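Local coordinates for putative Type I topoisomerase (Deinococcus radiodurans, PDB 3M4A), which probably relaxes supercoiled DNA as a type IB topoisomerase, cutting one strand, letting the duplex swivel and resealing it without ATP, at residues A[61-66]-A[95-100]; A[234-239]-A[287-292]; A[312-317]-A[328-333]. All blocks are in the same frame, centred on the assembly; numbering follows the deposited sequence. Where two conformers were deposited one is given.

Contact 1: A[61-66]-A[95-100]; sequences ENELQA and LTRFAG
Arg97 reaches out from helix 91-113 and puts NH1 between two oxygens of the loop that leads into strand 64-69. One is carboxylate atom OE1 of Glu63, 3.0 Å from Arg97 NH1, in a salt bridge whose N-H points almost straight at its acceptor (166°). This oxygen is met nearly along its C-O axis and lies in the guanidinium plane. The other is the backbone O of Glu61, also 3.0 Å from Arg97 NH1, approached from above its carbonyl plane. The carboxylate and guanidinium planes are turned 41° apart. Nearer the helix, Glu63 OE1 also rests against the aliphatic part of the arginine, 3.3 Å from Arg97 CG. With CG of Glu63 between the backbone N and carbonyl carbon (chi1 63°) and a second bend at chi2, the carboxylate is folded toward NH1. The salt bridge joins the small three-stranded antiparallel sheet, with its classic beta bulge where Gln65 and Ala66 both face Arg78, to the first long helix of the catalytic-core family region. Replacing Arg97 with an alanine would probably leave the Glu63 carboxylate without its charge partner, the Glu61 carbonyl without this donor, and the loop freer to shift against the helix. The other carboxylate oxygen is tied back to the helix through a water that donates to Glu63 OE2 at 2.7 Å and to Arg97 O at 2.8 Å. Phe83 touches both side chains, while Pro232 and Phe233 pack on Glu63.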
ATOM      1  N   GLU A  61     -13.819   2.894  17.835  1.00 37.16           N
ATOM      2  CA  GLU A  61     -13.201   3.571  16.689  1.00 36.75           C
ATOM      3  C   GLU A  61     -12.407   2.649  15.754  1.00 36.17           C
ATOM      4  O   GLU A  61     -12.394   2.877  14.544  1.00 35.99           O
ATOM      5  CB  GLU A  61     -12.305   4.725  17.161  1.00 36.81           C
ATOM      6  CG  GLU A  61     -13.070   6.003  17.515  1.00 38.10           C
ATOM      7  CD  GLU A  61     -14.006   5.831  18.705  1.00 39.55           C
ATOM      8  OE1 GLU A  61     -13.721   4.978  19.572  1.00 40.50           O
ATOM      9  OE2 GLU A  61     -15.028   6.552  18.775  1.00 40.76           O
ATOM     10  N   ASN A  62     -11.752   1.627  16.307  1.00 35.34           N
ATOM     11  CA  ASN A  62     -10.918   0.702  15.518  1.00 34.64           C
ATOM     12  C   ASN A  62     -11.560   0.213  14.219  1.00 33.83           C
ATOM     13  O   ASN A  62     -12.685  -0.286  14.230  1.00 33.60           O
ATOM     14  CB  ASN A  62     -10.539  -0.523  16.356  1.00 34.91           C
ATOM     15  CG  ASN A  62      -9.368  -0.263  17.282  1.00 35.67           C
ATOM     16  OD1 ASN A  62      -8.333   0.253  16.862  1.00 36.96           O
ATOM     17  ND2 ASN A  62      -9.518  -0.637  18.552  1.00 37.11           N
ATOM     18  N   GLU A  63     -10.829   0.345  13.109  1.00 32.72           N
ATOM     19  CA  GLU A  63     -11.309  -0.091  11.794  1.00 32.29           C
ATOM     20  C   GLU A  63     -11.551  -1.603  11.711  1.00 31.68           C
ATOM     21  O   GLU A  63     -12.397  -2.050  10.934  1.00 31.10           O
ATOM     22  CB  GLU A  63     -10.355   0.359  10.671  1.00 31.92           C
ATOM     23  CG  GLU A  63      -8.928  -0.226  10.726  1.00 31.44           C
ATOM     24  CD  GLU A  63      -7.943   0.627  11.515  1.00 30.87           C
ATOM     25  OE1 GLU A  63      -8.384   1.488  12.301  1.00 30.37           O
ATOM     26  OE2 GLU A  63      -6.717   0.429  11.361  1.00 29.16           O
ATOM     27  N   LEU A  64     -10.793  -2.378  12.485  1.00 31.50           N
ATOM     28  CA  LEU A  64     -11.040  -3.816  12.629  1.00 31.81           C
ATOM     29  C   LEU A  64     -11.743  -4.077  13.962  1.00 31.74           C
ATOM     30  O   LEU A  64     -11.124  -4.004  15.022  1.00 31.96           O
ATOM     31  CB  LEU A  64      -9.735  -4.619  12.549  1.00 31.62           C
ATOM     32  CG  LEU A  64      -9.885  -6.144  12.668  1.00 31.50           C
ATOM     33  CD1 LEU A  64     -10.956  -6.676  11.720  1.00 30.83           C
ATOM     34  CD2 LEU A  64      -8.551  -6.835  12.427  1.00 31.52           C
ATOM     35  N   GLN A  65     -13.034  -4.384  13.888  1.00 31.97           N
ATOM     36  CA  GLN A  65     -13.886  -4.504  15.077  1.00 32.33           C
ATOM     37  C   GLN A  65     -13.874  -5.901  15.699  1.00 32.54           C
ATOM     38  O   GLN A  65     -13.998  -6.028  16.916  1.00 32.80           O
ATOM     39  CB  GLN A  65     -15.315  -4.064  14.745  1.00 32.33           C
ATOM     40  CG  GLN A  65     -15.466  -2.548  14.692  1.00 32.58           C
ATOM     41  CD  GLN A  65     -15.501  -1.932  16.077  1.00 32.49           C
ATOM     42  OE1 GLN A  65     -16.390  -2.239  16.868  1.00 32.50           O
ATOM     43  NE2 GLN A  65     -14.536  -1.068  16.379  1.00 32.00           N
ATOM     44  N   ALA A  66     -13.729  -6.940  14.875  1.00 32.70           N
ATOM     45  CA  ALA A  66     -13.579  -8.307  15.390  1.00 32.75           C
ATOM     46  C   ALA A  66     -12.942  -9.264  14.380  1.00 32.84           C
ATOM     47  O   ALA A  66     -13.083  -9.079  13.166  1.00 31.99           O
ATOM     48  CB  ALA A  66     -14.930  -8.852  15.843  1.00 32.81           C
ATOM     49  N   LEU A  95      -6.710   8.140   5.066  1.00 12.00           N
ATOM     50  CA  LEU A  95      -5.254   8.006   4.907  1.00 11.82           C
ATOM     51  C   LEU A  95      -4.487   8.105   6.227  1.00 11.51           C
ATOM     52  O   LEU A  95      -3.463   7.443   6.402  1.00 10.32           O
ATOM     53  CB  LEU A  95      -4.708   9.052   3.925  1.00 12.06           C
ATOM     54  CG  LEU A  95      -5.037   8.855   2.438  1.00 13.05           C
ATOM     55  CD1 LEU A  95      -4.254   9.832   1.578  1.00 13.86           C
ATOM     56  CD2 LEU A  95      -4.777   7.418   2.005  1.00 12.95           C
ATOM     57  N   THR A  96      -4.947   8.947   7.148  1.00 11.22           N
ATOM     58  CA  THR A  96      -4.312   9.010   8.466  1.00 11.17           C
ATOM     59  C   THR A  96      -4.434   7.666   9.156  1.00 11.12           C
ATOM     60  O   THR A  96      -3.483   7.186   9.762  1.00 11.11           O
ATOM     61  CB  THR A  96      -4.985  10.090   9.351  0.50 11.28           C
ATOM     62  OG1 THR A  96      -4.990  11.337   8.653  0.50 10.67           O
ATOM     63  CG2 THR A  96      -4.241  10.250  10.668  0.50 11.11           C
ATOM     64  N   ARG A  97      -5.603   7.047   9.046  1.00 11.33           N
ATOM     65  CA  ARG A  97      -5.813   5.746   9.645  1.00 10.73           C
ATOM     66  C   ARG A  97      -5.013   4.662   8.917  1.00 10.20           C
ATOM     67  O   ARG A  97      -4.422   3.795   9.551  1.00 10.70           O
ATOM     68  CB  ARG A  97      -7.296   5.391   9.676  1.00 11.21           C
ATOM     69  CG  ARG A  97      -7.622   4.266  10.642  1.00 13.13           C
ATOM     70  CD  ARG A  97      -7.459   4.673  12.123  1.00 17.19           C
ATOM     71  NE  ARG A  97      -8.525   5.561  12.581  1.00 18.87           N
ATOM     72  CZ  ARG A  97      -9.736   5.171  12.979  1.00 20.04           C
ATOM     73  NH1 ARG A  97     -10.080   3.888  12.969  1.00 20.25           N
ATOM     74  NH2 ARG A  97     -10.619   6.073  13.386  1.00 21.06           N
ATOM     75  N   PHE A  98      -4.972   4.733   7.592  1.00  9.30           N
ATOM     76  CA  PHE A  98      -4.127   3.813   6.813  1.00  9.23           C
ATOM     77  C   PHE A  98      -2.656   3.905   7.248  1.00  8.48           C
ATOM     78  O   PHE A  98      -1.993   2.878   7.424  1.00  8.57           O
ATOM     79  CB  PHE A  98      -4.261   4.105   5.321  1.00  8.22           C
ATOM     80  CG  PHE A  98      -3.492   3.160   4.444  1.00  7.91           C
ATOM     81  CD1 PHE A  98      -3.876   1.839   4.338  1.00  8.20           C
ATOM     82  CD2 PHE A  98      -2.397   3.596   3.703  1.00  8.88           C
ATOM     83  CE1 PHE A  98      -3.205   0.953   3.524  1.00  9.15           C
ATOM     84  CE2 PHE A  98      -1.706   2.709   2.871  1.00  7.91           C
ATOM     85  CZ  PHE A  98      -2.100   1.389   2.799  1.00  7.36           C
ATOM     86  N   ALA A  99      -2.146   5.119   7.461  1.00  8.93           N
ATOM     87  CA  ALA A  99      -0.776   5.304   7.929  1.00  9.56           C
ATOM     88  C   ALA A  99      -0.575   4.660   9.298  1.00 10.38           C
ATOM     89  O   ALA A  99       0.512   4.177   9.614  1.00 11.25           O
ATOM     90  CB  ALA A  99      -0.434   6.793   7.988  1.00  9.06           C
ATOM     91  N   GLY A 100      -1.638   4.634  10.095  1.00 11.24           N
ATOM     92  CA  GLY A 100      -1.627   3.916  11.373  1.00 11.25           C
ATOM     93  C   GLY A 100      -1.527   2.399  11.271  1.00 11.82           C
ATOM     94  O   GLY A 100      -1.078   1.753  12.233  1.00 13.75           O
TER
HETATM   95  O   HOH W   1      -4.893   2.300  11.884  1.00 19.74           O

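Contact 2: A[234-239]-A[287-292]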
ATOM      1  N   THR A 234      -7.628  -1.728   1.378  1.00 12.28           N
ATOM      2  CA  THR A 234      -7.452  -2.569   0.198  1.00 12.30           C
ATOM      3  C   THR A 234      -6.243  -2.129  -0.618  1.00 11.88           C
ATOM      4  O   THR A 234      -5.631  -1.084  -0.351  1.00 11.60           O
ATOM      5  CB  THR A 234      -8.684  -2.510  -0.738  1.00 13.08           C
ATOM      6  OG1 THR A 234      -8.733  -1.248  -1.413  1.00 14.01           O
ATOM      7  CG2 THR A 234      -9.990  -2.728   0.045  1.00 13.94           C
ATOM      8  N   ALA A 235      -5.931  -2.899  -1.653  1.00 11.57           N
ATOM      9  CA  ALA A 235      -4.808  -2.542  -2.526  1.00 11.45           C
ATOM     10  C   ALA A 235      -4.900  -1.103  -3.048  1.00 10.97           C
ATOM     11  O   ALA A 235      -3.873  -0.445  -3.230  1.00  9.94           O
ATOM     12  CB  ALA A 235      -4.667  -3.543  -3.681  1.00 11.43           C
ATOM     13  N   LYS A 236      -6.114  -0.586  -3.284  1.00 11.42           N
ATOM     14  CA  LYS A 236      -6.260   0.771  -3.812  1.00 11.73           C
ATOM     15  C   LYS A 236      -5.703   1.820  -2.860  1.00 10.46           C
ATOM     16  O   LYS A 236      -5.222   2.878  -3.292  1.00 10.34           O
ATOM     17  CB  LYS A 236      -7.726   1.118  -4.111  1.00 12.65           C
ATOM     18  CG  LYS A 236      -7.876   2.472  -4.778  1.00 13.40           C
ATOM     19  CD  LYS A 236      -9.301   2.734  -5.277  1.00 15.61           C
ATOM     20  CE  LYS A 236      -9.314   3.853  -6.308  1.00 18.34           C
ATOM     21  NZ  LYS A 236      -8.616   5.094  -5.852  1.00 22.25           N
ATOM     22  N   ASP A 237      -5.784   1.544  -1.562  1.00  9.90           N
ATOM     23  CA  ASP A 237      -5.248   2.472  -0.573  1.00  8.76           C
ATOM     24  C   ASP A 237      -3.736   2.687  -0.737  1.00  7.18           C
ATOM     25  O   ASP A 237      -3.225   3.747  -0.385  1.00  6.74           O
ATOM     26  CB  ASP A 237      -5.590   2.026   0.850  1.00  9.06           C
ATOM     27  CG  ASP A 237      -7.074   2.161   1.153  1.00 11.72           C
ATOM     28  OD1 ASP A 237      -7.559   3.312   1.162  1.00 13.40           O
ATOM     29  OD2 ASP A 237      -7.742   1.122   1.368  1.00 12.74           O
ATOM     30  N   PHE A 238      -3.011   1.717  -1.283  1.00  6.36           N
ATOM     31  CA  PHE A 238      -1.575   1.944  -1.550  1.00  6.06           C
ATOM     32  C   PHE A 238      -1.367   3.000  -2.632  1.00  5.95           C
ATOM     33  O   PHE A 238      -0.375   3.741  -2.602  1.00  5.25           O
ATOM     34  CB  PHE A 238      -0.871   0.667  -1.993  1.00  6.26           C
ATOM     35  CG  PHE A 238      -0.687  -0.360  -0.904  1.00  5.55           C
ATOM     36  CD1 PHE A 238       0.105  -0.083   0.206  1.00  6.16           C
ATOM     37  CD2 PHE A 238      -1.265  -1.612  -1.020  1.00  7.73           C
ATOM     38  CE1 PHE A 238       0.294  -1.025   1.197  1.00  8.27           C
ATOM     39  CE2 PHE A 238      -1.084  -2.574  -0.027  1.00  7.55           C
ATOM     40  CZ  PHE A 238      -0.298  -2.278   1.086  1.00  7.20           C
ATOM     41  N   ARG A 239      -2.303   3.090  -3.578  1.00  6.03           N
ATOM     42  CA  ARG A 239      -2.183   4.057  -4.665  1.00  6.23           C
ATOM     43  C   ARG A 239      -2.610   5.461  -4.254  1.00  5.90           C
ATOM     44  O   ARG A 239      -1.970   6.430  -4.635  1.00  6.15           O
ATOM     45  CB  ARG A 239      -2.928   3.576  -5.913  1.00  6.63           C
ATOM     46  CG  ARG A 239      -2.119   2.522  -6.651  1.00  6.42           C
ATOM     47  CD  ARG A 239      -2.938   1.763  -7.673  1.00  7.61           C
ATOM     48  NE  ARG A 239      -3.509   2.643  -8.704  1.00  9.23           N
ATOM     49  CZ  ARG A 239      -2.840   3.120  -9.754  1.00  8.35           C
ATOM     50  NH1 ARG A 239      -1.553   2.844  -9.933  1.00  8.85           N
ATOM     51  NH2 ARG A 239      -3.476   3.878 -10.638  1.00 11.90           N
ATOM     52  N   GLY A 287      -8.441  14.367  -8.839  1.00 17.13           N
ATOM     53  CA  GLY A 287      -9.772  14.092  -8.295  1.00 17.18           C
ATOM     54  C   GLY A 287      -9.896  12.950  -7.297  1.00 17.41           C
ATOM     55  O   GLY A 287     -10.709  13.031  -6.370  1.00 18.46           O
ATOM     56  N   SER A 288      -9.112  11.886  -7.477  1.00 17.30           N
ATOM     57  CA  SER A 288      -9.293  10.643  -6.725  1.00 16.70           C
ATOM     58  C   SER A 288      -8.068  10.129  -5.956  1.00 15.87           C
ATOM     59  O   SER A 288      -8.222   9.272  -5.079  1.00 16.22           O
ATOM     60  CB  SER A 288      -9.744   9.531  -7.671  1.00 17.56           C
ATOM     61  OG  SER A 288     -11.025   9.811  -8.214  1.00 20.83           O
ATOM     62  N   TYR A 289      -6.869  10.611  -6.278  1.00 14.37           N
ATOM     63  CA  TYR A 289      -5.673  10.012  -5.701  1.00 13.92           C
ATOM     64  C   TYR A 289      -4.932  10.927  -4.719  1.00 13.23           C
ATOM     65  O   TYR A 289      -4.671  10.508  -3.592  1.00 13.86           O
ATOM     66  CB  TYR A 289      -4.770   9.432  -6.804  1.00 14.09           C
ATOM     67  CG  TYR A 289      -5.367   8.183  -7.423  1.00 14.10           C
ATOM     68  CD1 TYR A 289      -6.189   8.255  -8.551  1.00 15.08           C
ATOM     69  CD2 TYR A 289      -5.156   6.936  -6.850  1.00 13.82           C
ATOM     70  CE1 TYR A 289      -6.762   7.112  -9.101  1.00 14.73           C
ATOM     71  CE2 TYR A 289      -5.722   5.785  -7.395  1.00 14.36           C
ATOM     72  CZ  TYR A 289      -6.521   5.879  -8.516  1.00 15.76           C
ATOM     73  OH  TYR A 289      -7.069   4.721  -9.047  1.00 17.42           O
ATOM     74  N   ILE A 290      -4.637  12.166  -5.105  1.00 11.64           N
ATOM     75  CA  ILE A 290      -3.868  13.063  -4.235  1.00 11.24           C
ATOM     76  C   ILE A 290      -4.809  13.746  -3.244  1.00 10.92           C
ATOM     77  O   ILE A 290      -5.756  14.442  -3.650  1.00 10.77           O
ATOM     78  CB  ILE A 290      -3.122  14.161  -5.031  1.00 10.79           C
ATOM     79  CG1 ILE A 290      -2.169  13.564  -6.077  1.00 10.39           C
ATOM     80  CG2 ILE A 290      -2.333  15.064  -4.090  1.00 10.70           C
ATOM     81  CD1 ILE A 290      -1.599  14.575  -7.041  1.00 10.72           C
ATOM     82  N   CYS A 291      -4.554  13.566  -1.952  1.00 10.47           N
ATOM     83  CA  CYS A 291      -5.354  14.246  -0.927  1.00 10.49           C
ATOM     84  C   CYS A 291      -5.143  15.767  -1.029  1.00  9.77           C
ATOM     85  O   CYS A 291      -4.023  16.241  -0.987  1.00  9.39           O
ATOM     86  CB  CYS A 291      -4.994  13.723   0.465  1.00 10.59           C
ATOM     87  SG  CYS A 291      -5.886  14.562   1.778  1.00 12.92           S
ATOM     88  N   PRO A 292      -6.237  16.550  -1.140  1.00  9.64           N
ATOM     89  CA  PRO A 292      -6.080  17.990  -1.345  1.00  9.54           C
ATOM     90  C   PRO A 292      -5.430  18.728  -0.184  1.00  8.72           C
ATOM     91  O   PRO A 292      -4.905  19.831  -0.346  1.00  9.03           O
ATOM     92  CB  PRO A 292      -7.528  18.479  -1.540  1.00  9.83           C
ATOM     93  CG  PRO A 292      -8.366  17.477  -0.895  1.00 10.68           C
ATOM     94  CD  PRO A 292      -7.648  16.149  -1.054  1.00 10.18           C
TER
HETATM   95  O   HOH W   2      -6.403   2.248  -8.147  1.00 17.54           O
HETATM   96  O   HOH W   3      -6.616   3.501 -11.794  1.00 37.64           O
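Tyr289 brings the CE2 side of its ring up to helix 235-254, where Lys236 and Arg239, one turn apart, both meet it. Lys236 NZ comes within 3.4 Å of Tyr289 CE2, its chain crossing the tyrosine at about a right angle after a bend at the last torsion. Arg239 packs with its first carbon, CB lying 3.9 Å from Tyr289 CE2. Its guanidinium stands steeply to the ring, the two planes 78° apart, with the phenol oxygen near the guanidinium plane at its edge. Water joins Arg239 to the hydroxyl: one molecule, in the plane of the ring, lies 3.0 Å from Arg239 NE and 2.7 Å from Tyr289 OH. A second, 3.0 Å from Tyr289 OH, takes a weak bond from Arg239 NH2. As in other type IB enzymes, Tyr289 is probably the nucleophile that forms the 3'-phosphotyrosyl link, and Arg239, Arg137 and Asn280 probably bind the scissile phosphate. Arg137 stands beside Arg239, and Asn280 touches the tyrosine. Further out, the carbonyls of Arg135 and Leu278 accept from Arg239 NH1 and NH2, fixing the guanidinium. Thr234 and Asp237 form a capping box that starts the lysine's helix. Tyr289 sits in a pi-type turn of helix 282-289, and Thr244 of helix 235-254 bonds to Cys291 N. Buried Phe238 packs among helices 91-113, 120-134 and 219-230.

Contact 3: A[312-317]-A[328-333]; sequences ERQEAE and LKRMLE
A water gripped from both helices makes the shortest polar link between Gln314 and Arg330: it donates to Gln314 O at 2.7 Å and accepts from Arg330 NH1 at 3.0 Å. The side chains themselves meet without a hydrogen bond. Gln314 OE1 lies over one face of the guanidinium, 3.4 Å from Arg330 CZ, and although it is 3.1 Å from Arg330 NH2, the N-H directions do not suit a bond. Amide and guanidinium are nearly parallel, 15° apart, but strongly offset: only the oxygen end overlaps the guanidinium, the rest of the amide running past its rim, with Gln314 CG 3.7 Å from Arg330 NH1. The contact spans the short loop between helix 312-316 and the C-terminal helix 323-337, which turns the chain back so that the two face each other at the surface. Two bonds from outside the segments help to place the groups: Gln314 OE1 takes a hydrogen bond from Arg310 N, while Arg330 NE makes a weak one to Tyr307 O. Arg330 is straight at chi2 and then bends at chi3 (60°), which turns the guanidinium toward Gln314. Leu328 and Leu332 pack against helices 235-254 and 292-299.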
ATOM      1  N   GLU A 312      11.215  13.091  21.018  1.00 13.30           N
ATOM      2  CA  GLU A 312      11.643  11.711  20.841  1.00 13.94           C
ATOM      3  C   GLU A 312      10.436  10.786  20.672  1.00 13.64           C
ATOM      4  O   GLU A 312      10.447   9.900  19.801  1.00 13.17           O
ATOM      5  CB  GLU A 312      12.559  11.260  21.995  1.00 14.13           C
ATOM      6  CG  GLU A 312      13.864  12.059  22.115  1.00 16.74           C
ATOM      7  CD  GLU A 312      14.819  11.858  20.940  1.00 22.08           C
ATOM      8  OE1 GLU A 312      14.979  10.707  20.479  1.00 25.56           O
ATOM      9  OE2 GLU A 312      15.420  12.854  20.477  1.00 25.44           O
ATOM     10  N   ARG A 313       9.377  10.991  21.454  1.00 13.38           N
ATOM     11  CA  ARG A 313       8.175  10.168  21.269  1.00 13.71           C
ATOM     12  C   ARG A 313       7.489  10.432  19.928  1.00 13.27           C
ATOM     13  O   ARG A 313       6.977   9.503  19.304  1.00 13.61           O
ATOM     14  CB  ARG A 313       7.142  10.354  22.373  1.00 13.64           C
ATOM     15  CG  ARG A 313       6.074   9.260  22.314  1.00 13.97           C
ATOM     16  CD  ARG A 313       5.016   9.387  23.362  1.00 15.51           C
ATOM     17  NE  ARG A 313       4.085   8.258  23.311  1.00 16.62           N
ATOM     18  CZ  ARG A 313       2.987   8.212  22.557  1.00 18.17           C
ATOM     19  NH1 ARG A 313       2.661   9.205  21.737  1.00 20.49           N
ATOM     20  NH2 ARG A 313       2.208   7.141  22.615  1.00 19.34           N
ATOM     21  N   GLN A 314       7.444  11.689  19.505  1.00 13.15           N
ATOM     22  CA  GLN A 314       6.851  12.001  18.198  1.00 13.56           C
ATOM     23  C   GLN A 314       7.557  11.248  17.077  1.00 13.67           C
ATOM     24  O   GLN A 314       6.918  10.849  16.118  1.00 13.43           O
ATOM     25  CB  GLN A 314       6.880  13.495  17.919  1.00 13.81           C
ATOM     26  CG  GLN A 314       5.826  14.264  18.697  1.00 13.71           C
ATOM     27  CD  GLN A 314       5.915  15.745  18.479  1.00 13.49           C
ATOM     28  OE1 GLN A 314       6.482  16.214  17.482  1.00 14.76           O
ATOM     29  NE2 GLN A 314       5.348  16.510  19.407  1.00 14.64           N
ATOM     30  N   GLU A 315       8.866  11.074  17.197  1.00 14.14           N
ATOM     31  CA  GLU A 315       9.610  10.270  16.228  1.00 14.78           C
ATOM     32  C   GLU A 315       9.315   8.784  16.418  1.00 14.45           C
ATOM     33  O   GLU A 315       9.084   8.044  15.451  1.00 13.40           O
ATOM     34  CB  GLU A 315      11.101  10.524  16.372  1.00 14.82           C
ATOM     35  CG  GLU A 315      11.938   9.882  15.270  1.00 16.34           C
ATOM     36  CD  GLU A 315      13.357  10.386  15.281  1.00 18.17           C
ATOM     37  OE1 GLU A 315      14.045  10.186  16.312  1.00 25.25           O
ATOM     38  OE2 GLU A 315      13.779  10.980  14.264  1.00 25.47           O
ATOM     39  N   ALA A 316       9.333   8.332  17.668  1.00 14.57           N
ATOM     40  CA  ALA A 316       9.084   6.925  17.951  1.00 14.88           C
ATOM     41  C   ALA A 316       7.735   6.432  17.454  1.00 15.05           C
ATOM     42  O   ALA A 316       7.606   5.264  17.059  1.00 15.82           O
ATOM     43  CB  ALA A 316       9.219   6.648  19.467  1.00 15.17           C
ATOM     44  N   GLU A 317       6.716   7.292  17.471  1.00 14.86           N
ATOM     45  CA  GLU A 317       5.371   6.921  17.030  0.50 15.15           C
ATOM     46  C   GLU A 317       5.280   6.733  15.513  1.00 15.40           C
ATOM     47  O   GLU A 317       4.272   6.238  15.003  1.00 16.21           O
ATOM     48  CB  GLU A 317       4.347   7.965  17.499  0.50 15.49           C
ATOM     49  CG  GLU A 317       3.930   7.803  18.957  0.50 16.30           C
ATOM     50  CD  GLU A 317       3.102   6.544  19.200  0.50 16.91           C
ATOM     51  OE1 GLU A 317       1.910   6.519  18.823  0.50 18.29           O
ATOM     52  OE2 GLU A 317       3.648   5.576  19.770  0.50 19.16           O
ATOM     53  N   LEU A 328       4.291  12.990   6.272  1.00  6.22           N
ATOM     54  CA  LEU A 328       2.959  13.031   5.652  1.00  6.72           C
ATOM     55  C   LEU A 328       1.836  12.752   6.661  1.00  7.08           C
ATOM     56  O   LEU A 328       0.807  13.451   6.701  1.00  6.65           O
ATOM     57  CB  LEU A 328       2.869  12.048   4.473  1.00  6.30           C
ATOM     58  CG  LEU A 328       1.497  11.984   3.777  1.00  6.30           C
ATOM     59  CD1 LEU A 328       1.114  13.342   3.212  1.00  6.21           C
ATOM     60  CD2 LEU A 328       1.511  10.930   2.671  1.00  6.42           C
ATOM     61  N   LYS A 329       2.032  11.736   7.490  1.00  7.29           N
ATOM     62  CA  LYS A 329       1.064  11.424   8.517  1.00  7.98           C
ATOM     63  C   LYS A 329       0.791  12.636   9.390  1.00  8.28           C
ATOM     64  O   LYS A 329      -0.354  12.957   9.649  1.00  7.63           O
ATOM     65  CB  LYS A 329       1.532  10.283   9.400  1.00  8.51           C
ATOM     66  CG  LYS A 329       0.402   9.759  10.273  1.00  8.93           C
ATOM     67  CD  LYS A 329       0.816   8.659  11.191  1.00 10.39           C
ATOM     68  CE  LYS A 329      -0.421   8.103  11.887  1.00 13.30           C
ATOM     69  NZ  LYS A 329      -0.092   7.195  13.016  1.00 14.98           N
ATOM     70  N   ARG A 330       1.860  13.287   9.826  1.00  8.19           N
ATOM     71  CA  ARG A 330       1.742  14.469  10.682  1.00  9.02           C
ATOM     72  C   ARG A 330       1.088  15.634   9.942  1.00  9.48           C
ATOM     73  O   ARG A 330       0.267  16.354  10.529  1.00  9.13           O
ATOM     74  CB  ARG A 330       3.102  14.845  11.241  1.00  9.28           C
ATOM     75  CG  ARG A 330       3.574  13.861  12.291  1.00 10.44           C
ATOM     76  CD  ARG A 330       4.958  14.185  12.796  1.00 11.34           C
ATOM     77  NE  ARG A 330       5.014  15.509  13.396  1.00 13.75           N
ATOM     78  CZ  ARG A 330       4.611  15.806  14.625  1.00 14.24           C
ATOM     79  NH1 ARG A 330       4.118  14.873  15.434  1.00 15.32           N
ATOM     80  NH2 ARG A 330       4.696  17.059  15.045  1.00 16.74           N
ATOM     81  N   MET A 331       1.411  15.803   8.657  1.00  8.69           N
ATOM     82  CA  MET A 331       0.723  16.829   7.849  1.00  9.47           C
ATOM     83  C   MET A 331      -0.777  16.568   7.765  1.00  9.56           C
ATOM     84  O   MET A 331      -1.586  17.497   7.933  1.00  9.89           O
ATOM     85  CB  MET A 331       1.327  16.934   6.447  1.00  9.31           C
ATOM     86  CG  MET A 331       0.676  17.991   5.584  1.00  9.19           C
ATOM     87  SD  MET A 331       1.291  17.988   3.887  1.00 10.08           S
ATOM     88  CE  MET A 331       2.787  18.934   4.056  1.00  8.75           C
ATOM     89  N   LEU A 332      -1.171  15.327   7.490  1.00 10.10           N
ATOM     90  CA  LEU A 332      -2.593  14.996   7.422  1.00 11.48           C
ATOM     91  C   LEU A 332      -3.266  15.205   8.774  1.00 12.27           C
ATOM     92  O   LEU A 332      -4.402  15.685   8.840  1.00 12.56           O
ATOM     93  CB  LEU A 332      -2.817  13.570   6.947  1.00 11.40           C
ATOM     94  CG  LEU A 332      -2.387  13.297   5.504  1.00 11.78           C
ATOM     95  CD1 LEU A 332      -2.500  11.792   5.224  1.00 14.79           C
ATOM     96  CD2 LEU A 332      -3.210  14.109   4.485  1.00 12.89           C
ATOM     97  N   GLU A 333      -2.561  14.853   9.842  1.00 12.98           N
ATOM     98  CA  GLU A 333      -3.083  15.062  11.197  1.00 14.15           C
ATOM     99  C   GLU A 333      -3.355  16.551  11.513  1.00 14.14           C
ATOM    100  O   GLU A 333      -4.227  16.858  12.336  1.00 14.98           O
ATOM    101  CB  GLU A 333      -2.166  14.406  12.243  1.00 14.26           C
ATOM    102  CG  GLU A 333      -2.295  12.878  12.229  1.00 16.73           C
ATOM    103  CD  GLU A 333      -1.351  12.157  13.184  1.00 17.48           C
ATOM    104  OE1 GLU A 333      -0.240  12.675  13.469  1.00 23.58           O
ATOM    105  OE2 GLU A 333      -1.729  11.046  13.631  1.00 22.34           O
TER
HETATM  106  O   HOH W   4       4.423  11.887  15.639  1.00 14.96           O

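Helix 91-113 connects the three sites. Arg97 serves contact 1, whereas Phe98 stacks edge-to-face with Phe238 of contact 2 (Phe98 CZ to Phe238 CD1, 3.7 Å), and Leu95, Thr96 and Ala99 pack on the C-terminal helix of contact 3. Contacts 2 and 3 meet where Cys291 SG lies 3.8 Å from Leu332 CD2. Contact 2 holds the probable catalytic tyrosine; contacts 1 and 3, their centres about 16 and 20 Å from its own, lie outside that site. The bound DNA comes no nearer to contact 2 than about 14 Å between nearest atoms, so it is not engaged there, consistent with the secondary DNA-binding site reported for this complex.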